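Local coordinates for protein CRISPR-associated endoribonuclease Cas2 2 (Sulfolobus solfataricus, PDB 3EXC) that cleaves single-stranded RNA as a magnesium-dependent endoribonuclease of the CRISPR antiviral defence system, working as a homodimer, at residues Y10-S13 against K17-K20; G29-R32 against F38-D41. The protein carries 2 engineered substitutions. All coordinates share one frame; numbering follows the deposited sequence.

How the contacts relate
Contacts 1 and 2 follow one another along the chain, with centres about 16 Å apart on opposite sides of the chain's centre. Contact 1 joins the end of strand 5-11 to the start of helix 15-27, the first beta-alpha turn of this ferredoxin-like fold. Contact 2 begins where that helix ends and pairs strand 31-34 with strand 37-41 as a beta hairpin. Strands 5-11 and 37-41 are neighbours in the antiparallel sheet, and the Tyr-10 hydroxyl of contact 1 packs against Phe-38 and Arg-32 of contact 2. One contact thus lies at the predicted catalytic metal site, the other in the neighbouring hairpin, away from that site.

Contact 1. Residues Y10-S13 against K17-K20; sequences YDVS and KRNK. With NA (sodium ion), chain C.
Tyr-10 lays the edge of its ring against the side chain of Arg-18: CE2 lies 3.6 Å from Arg-18 CG, which sits near the ring plane. Its CG stands between the backbone N and the carbonyl carbon (chi1 52°), which swings the ring toward helix 15-27. The two side chains cross at about a right angle, while ring and guanidinium planes are only 21° apart. On the backbone side, Tyr-10 O binds a sodium ion at 2.8 Å; two waters and Gln-34 of the second subunit are its other ligands. The CB of Asp-11 points away from the helix, and OD2 accepts a hydrogen bond from the backbone N of Arg-35 of the second subunit. This aspartate is predicted to bind the catalytic magnesium. Val-12 faces the helix again. Its CG1 is 3.5 Å from Arg-18 N and 3.8 Å from Lys-17 CB, and also meets Arg-18 CB, wedging against the first turns. Lys-17 gives only the root of its chain, whose end leads away. Arg-18 is bent at chi3 (54°), and its NH2 forms a salt bridge with Asp-15. The backbone N-H of Ser-13 hydrogen-bonds to Asp-63 OD1. The contact joins the end of strand 5-11 to the first turns of helix 15-27: the Tyr-10 side chain packs on Leu-21, Ala-22 and Leu-25 of this helix and on Val-65 of strand 64-70, while Asp-11 stays beside the dimer partner.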
loop_
_atom_site.group_PDB
_atom_site.type_symbol
_atom_site.label_atom_id
_atom_site.label_comp_id
_atom_site.label_asym_id
_atom_site.label_seq_id
_atom_site.Cartn_x
_atom_site.Cartn_y
_atom_site.Cartn_z
ATOM N N TYR A 10 -3.195 -1.813 4.418
ATOM C CA TYR A 10 -4.268 -2.711 4.898
ATOM C C TYR A 10 -5.606 -2.682 4.079
ATOM O O TYR A 10 -5.971 -1.693 3.355
ATOM C CB TYR A 10 -4.489 -2.522 6.411
ATOM C CG TYR A 10 -4.708 -1.100 6.842
ATOM C CD1 TYR A 10 -3.637 -0.273 7.150
ATOM C CD2 TYR A 10 -6.008 -0.559 6.947
ATOM C CE1 TYR A 10 -3.851 1.087 7.521
ATOM C CE2 TYR A 10 -6.226 0.779 7.335
ATOM C CZ TYR A 10 -5.121 1.578 7.623
ATOM O OH TYR A 10 -5.284 2.887 8.010
ATOM N N ASP A 11 -6.357 -3.771 4.227
ATOM C CA ASP A 11 -7.628 -3.968 3.575
ATOM C C ASP A 11 -8.467 -4.579 4.719
ATOM O O ASP A 11 -8.475 -5.798 4.986
ATOM C CB ASP A 11 -7.375 -4.879 2.351
ATOM C CG ASP A 11 -8.659 -5.446 1.720
ATOM O OD1 ASP A 11 -9.783 -5.187 2.262
ATOM O OD2 ASP A 11 -8.532 -6.203 0.682
ATOM N N VAL A 12 -9.111 -3.694 5.464
ATOM C CA VAL A 12 -9.839 -4.087 6.609
ATOM C C VAL A 12 -11.322 -3.827 6.359
ATOM O O VAL A 12 -11.707 -2.669 6.266
ATOM C CB VAL A 12 -9.379 -3.296 7.837
ATOM C CG1 VAL A 12 -10.322 -3.534 8.976
ATOM C CG2 VAL A 12 -7.937 -3.719 8.219
ATOM N N SER A 13 -12.137 -4.888 6.239
ATOM C CA SER A 13 -13.591 -4.731 5.974
ATOM C C SER A 13 -14.397 -3.957 7.019
ATOM O O SER A 13 -15.017 -2.967 6.661
ATOM C CB SER A 13 -14.279 -6.059 5.622
ATOM O OG SER A 13 -14.038 -6.323 4.237
ATOM N N LYS A 17 -12.903 -1.528 12.921
ATOM C CA LYS A 17 -11.582 -2.120 13.037
ATOM C C LYS A 17 -10.573 -1.315 12.256
ATOM O O LYS A 17 -9.454 -1.151 12.724
ATOM C CB LYS A 17 -11.539 -3.567 12.535
ATOM C CG LYS A 17 -12.286 -4.577 13.397
ATOM C CD LYS A 17 -11.897 -5.975 12.968
ATOM C CE LYS A 17 -13.109 -6.873 12.732
ATOM N NZ LYS A 17 -13.541 -7.610 13.945
ATOM N N ARG A 18 -10.959 -0.813 11.083
ATOM C CA ARG A 18 -10.046 0.019 10.300
ATOM C C ARG A 18 -9.522 1.240 11.072
ATOM O O ARG A 18 -8.343 1.544 11.035
ATOM C CB ARG A 18 -10.607 0.464 8.934
ATOM C CG ARG A 18 -9.653 1.413 8.113
ATOM C CD ARG A 18 -9.903 1.457 6.588
ATOM N NE ARG A 18 -11.301 1.795 6.428
ATOM C CZ ARG A 18 -12.285 0.889 6.448
ATOM N NH1 ARG A 18 -11.972 -0.393 6.557
ATOM N NH2 ARG A 18 -13.569 1.239 6.344
ATOM N N ASN A 19 -10.353 1.961 11.805
ATOM C CA ASN A 19 -9.725 3.085 12.470
ATOM C C ASN A 19 -9.134 2.821 13.829
ATOM O O ASN A 19 -8.275 3.589 14.241
ATOM C CB ASN A 19 -10.612 4.292 12.505
ATOM C CG ASN A 19 -11.991 3.951 12.780
ATOM O OD1 ASN A 19 -12.871 4.791 12.619
ATOM N ND2 ASN A 19 -12.231 2.706 13.201
ATOM N N LYS A 20 -9.546 1.749 14.515
ATOM C CA LYS A 20 -8.725 1.233 15.604
ATOM C C LYS A 20 -7.289 0.993 15.122
ATOM O O LYS A 20 -6.333 1.397 15.782
ATOM C CB LYS A 20 -9.282 -0.060 16.095
ATOM C CG LYS A 20 -8.762 -0.466 17.468
ATOM C CD LYS A 20 -9.503 -1.732 18.005
ATOM C CE LYS A 20 -9.638 -1.710 19.480
ATOM N NZ LYS A 20 -10.522 -2.804 19.949
HETATM NA NA NA C . -5.771 -1.858 0.555
HETATM O O HOH W 1 -4.310 0.539 0.322
HETATM O O HOH W 2 -8.059 -0.537 1.212
#

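Contact 2. Residues G29-R32 against F38-D41; sequences GLER and FEGD
Glu-31 and Glu-39 form an antiparallel hydrogen-bonded pair. Glu-31 N donates to Glu-39 O at 2.8 Å, a nearly straight bond (170° at the hydrogen), and Glu-39 N returns one to Glu-31 O at 2.9 Å. Glu-31 O also receives a CA-H...O contact from Phe-38 CA at 3.2 Å. The next pair, Arg-32 with Phe-38, is non-hydrogen-bonded, and here side chains do the work. The CA of Arg-32 sits over one face of the Phe-38 ring, 3.8 Å from its centroid, a CH-pi contact. Arg-32 keeps CG opposite its amide nitrogen (chi1 -172°), which carries the chain along the ring, and bends at chi3, placing CZ of Phe-38 over the centre of one guanidinium face; the two planes stand 52° apart. Leu-30 CB meets Phe-38 CD1 at 3.8 Å. On the other side of the sheet the side chains of Glu-31 and Glu-39 run side by side, OE1 of Glu-31 4.1 Å from OE2 of Glu-39; a salt bridge from Lys-5 to Glu-39 OE1 probably eases their repulsion. Beyond the last backbone pair, a water links the strands, donating to Gly-29 O at 3.2 Å and accepting from Asp-41 N at 2.9 Å. Gly-29, at positive phi, is the C-prime residue of a Schellman motif that ends helix 15-27 just before the hairpin. Strand 37-41 lies between 31-34 and 5-11; Phe-38 and Arg-32 pack on Tyr-10 and against that helix, Arg-32 on Ala-22 and Lys-26, Phe-38 on Leu-25 and Lys-26.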
loop_
_atom_site.group_PDB
_atom_site.type_symbol
_atom_site.label_atom_id
_atom_site.label_comp_id
_atom_site.label_asym_id
_atom_site.label_seq_id
_atom_site.Cartn_x
_atom_site.Cartn_y
_atom_site.Cartn_z
ATOM N N GLY A 29 4.048 5.440 16.306
ATOM C CA GLY A 29 4.818 6.390 15.465
ATOM C C GLY A 29 4.815 6.278 13.925
ATOM O O GLY A 29 5.581 6.980 13.240
ATOM N N LEU A 30 3.981 5.440 13.326
ATOM C CA LEU A 30 3.913 5.470 11.845
ATOM C C LEU A 30 3.089 6.665 11.396
ATOM O O LEU A 30 2.286 7.151 12.162
ATOM C CB LEU A 30 3.236 4.249 11.281
ATOM C CG LEU A 30 3.683 2.859 11.633
ATOM C CD1 LEU A 30 3.931 2.128 10.350
ATOM C CD2 LEU A 30 4.929 2.906 12.311
ATOM N N GLU A 31 3.240 7.092 10.144
ATOM C CA GLU A 31 2.547 8.251 9.635
ATOM C C GLU A 31 1.645 7.882 8.504
ATOM O O GLU A 31 2.063 7.147 7.599
ATOM C CB GLU A 31 3.566 9.305 9.196
ATOM C CG GLU A 31 4.009 10.123 10.437
ATOM C CD GLU A 31 4.996 11.205 10.098
ATOM O OE1 GLU A 31 5.010 11.685 8.920
ATOM O OE2 GLU A 31 5.764 11.584 11.011
ATOM N N ARG A 32 0.425 8.426 8.511
ATOM C CA ARG A 32 -0.476 8.097 7.428
ATOM C C ARG A 32 -0.005 8.693 6.117
ATOM O O ARG A 32 0.370 9.824 6.078
ATOM C CB ARG A 32 -1.879 8.538 7.713
ATOM C CG ARG A 32 -2.806 8.011 6.650
ATOM C CD ARG A 32 -4.178 8.705 6.729
ATOM N NE ARG A 32 -4.979 8.273 7.876
ATOM C CZ ARG A 32 -5.741 7.174 7.954
ATOM N NH1 ARG A 32 -5.826 6.340 6.937
ATOM N NH2 ARG A 32 -6.451 6.934 9.053
ATOM N N PHE A 38 0.387 3.376 5.802
ATOM C CA PHE A 38 1.186 4.164 6.727
ATOM C C PHE A 38 2.648 3.852 6.422
ATOM O O PHE A 38 2.927 2.771 5.864
ATOM C CB PHE A 38 0.911 3.696 8.164
ATOM C CG PHE A 38 -0.273 4.347 8.800
ATOM C CD1 PHE A 38 -0.093 5.313 9.773
ATOM C CD2 PHE A 38 -1.574 3.988 8.410
ATOM C CE1 PHE A 38 -1.230 5.931 10.380
ATOM C CE2 PHE A 38 -2.716 4.586 8.952
ATOM C CZ PHE A 38 -2.562 5.553 9.944
ATOM N N GLU A 39 3.562 4.755 6.758
ATOM C CA GLU A 39 5.016 4.451 6.674
ATOM C C GLU A 39 5.691 4.900 7.946
ATOM O O GLU A 39 5.151 5.759 8.664
ATOM C CB GLU A 39 5.704 5.107 5.433
ATOM C CG GLU A 39 5.417 6.634 5.303
ATOM C CD GLU A 39 6.372 7.550 6.110
ATOM O OE1 GLU A 39 7.443 7.015 6.540
ATOM O OE2 GLU A 39 6.060 8.790 6.277
ATOM N N GLY A 40 6.855 4.337 8.264
ATOM C CA GLY A 40 7.510 4.752 9.477
ATOM C C GLY A 40 8.896 4.188 9.419
ATOM O O GLY A 40 9.217 3.500 8.472
ATOM N N ASP A 41 9.704 4.488 10.416
ATOM C CA ASP A 41 11.043 4.014 10.464
ATOM C C ASP A 41 11.110 2.799 11.368
ATOM O O ASP A 41 10.475 2.757 12.425
ATOM C CB ASP A 41 11.982 5.101 11.014
ATOM C CG ASP A 41 11.909 6.470 10.228
ATOM O OD1 ASP A 41 11.714 6.537 8.983
ATOM O OD2 ASP A 41 12.099 7.522 10.906
HETATM O O HOH W 3 8.287 5.394 12.737
#